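Local coordinates for protein SOXX (Paracoccus pantotrophus, PDB 2C1D) that carries a covalently bound heme c in the SoxXA cytochrome complex, which initiates sulfur oxidation, and probably serves in electron transfer, at residues Pro26-Gly29 and Val30-Met33. Residues are numbered along the deposited sequence; the frame is centred on the assembly and turned at random.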
# COMPACT_ATOMS: atom_id res chain seq x y z
N PRO B 26 24.33 6.23 -24.15
CA PRO B 26 24.21 6.66 -22.74
C PRO B 26 23.22 7.80 -22.49
O PRO B 26 22.59 7.80 -21.43
CB PRO B 26 25.63 7.10 -22.37
CG PRO B 26 26.28 7.40 -23.65
CD PRO B 26 25.69 6.47 -24.68
N GLU B 27 23.08 8.73 -23.42
CA GLU B 27 22.12 9.83 -23.24
C GLU B 27 20.70 9.26 -23.17
O GLU B 27 19.91 9.72 -22.36
CB GLU B 27 22.16 10.85 -24.37
CG GLU B 27 23.41 11.72 -24.39
CD GLU B 27 23.54 12.54 -25.68
OE1 GLU B 27 24.35 13.50 -25.68
OE2 GLU B 27 22.86 12.24 -26.71
N GLU B 28 20.40 8.27 -24.02
CA GLU B 28 19.11 7.58 -23.96
C GLU B 28 19.03 6.79 -22.67
O GLU B 28 18.00 6.77 -22.04
CB GLU B 28 18.88 6.68 -25.20
CG GLU B 28 17.49 6.01 -25.26
CD GLU B 28 16.32 6.97 -25.52
OE1 GLU B 28 16.56 8.17 -25.79
OE2 GLU B 28 15.13 6.51 -25.45
N GLY B 29 20.12 6.15 -22.26
CA GLY B 29 20.21 5.54 -20.94
C GLY B 29 19.71 6.47 -19.81
O GLY B 29 18.92 6.08 -18.96
N VAL B 30 20.15 7.72 -19.82
CA VAL B 30 19.73 8.65 -18.79
C VAL B 30 18.20 8.84 -18.84
O VAL B 30 17.52 8.85 -17.81
CB VAL B 30 20.43 10.01 -18.95
CG1 VAL B 30 19.81 11.07 -18.06
CG2 VAL B 30 21.91 9.88 -18.60
N ARG B 31 17.69 9.03 -20.04
CA ARG B 31 16.24 9.23 -20.21
C ARG B 31 15.48 8.04 -19.65
O ARG B 31 14.52 8.20 -18.90
CB ARG B 31 15.87 9.46 -21.68
CG ARG B 31 14.43 9.96 -21.88
CD ARG B 31 14.06 10.10 -23.33
NE ARG B 31 13.86 8.77 -23.85
CZ ARG B 31 12.71 8.11 -23.78
NH1 ARG B 31 11.59 8.69 -23.30
NH2 ARG B 31 12.66 6.88 -24.23
N ILE B 32 15.92 6.84 -20.00
CA ILE B 32 15.29 5.61 -19.55
C ILE B 32 15.31 5.53 -18.02
O ILE B 32 14.34 5.16 -17.40
CB ILE B 32 16.00 4.39 -20.20
CG1 ILE B 32 15.73 4.37 -21.72
CG2 ILE B 32 15.57 3.07 -19.57
CD1 ILE B 32 16.78 3.64 -22.52
N MET B 33 16.44 5.90 -17.42
CA MET B 33 16.63 5.75 -15.98
C MET B 33 15.79 6.74 -15.15
O MET B 33 15.55 6.51 -13.96
CB MET B 33 18.12 5.89 -15.64
CG MET B 33 19.00 4.74 -16.19
SD MET B 33 20.75 5.19 -16.11
CE MET B 33 21.03 4.97 -14.40
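Glu28 and Arg31, one turn apart on helix 26-33, run side by side and join in a salt bridge. The guanidinium comes side-on and puts two donors on a single oxygen: NH2 of Arg31 lies 2.8 Å from OE2 of Glu28, on its syn side but tilted out of the carboxylate plane, and NE of Arg31 reaches the same OE2 at 3.0 Å from farther above the same face. The two planes are turned 36° apart; NE of Arg31 also donates a weak, longer bond to OE1 of Glu28. The arginine chain runs extended, then bends about CG-CD (74°) toward the acid, whose own chain is bent about CB-CG. The four carbonyls of residues 26-29 are each satisfied by the amide four residues on, from Val30 N to Pro26 O (2.9 Å) through Met33 N to Gly29 O (2.9 Å). Farther along, Val30 O and Arg31 O accept from the hydroxyls of Thr34 and Thr35. CD1 of Ile32 rests 3.7 Å from CG of Glu28, the two side chains crossing at about a right angle. In this cytochrome c fold the helix leads toward the heme-binding cysteines: Met33 touches Cys41 and lies near the heme, while Val30 and Met33 pack on Phe131, and Ile32 on Val128, of helix 122-133.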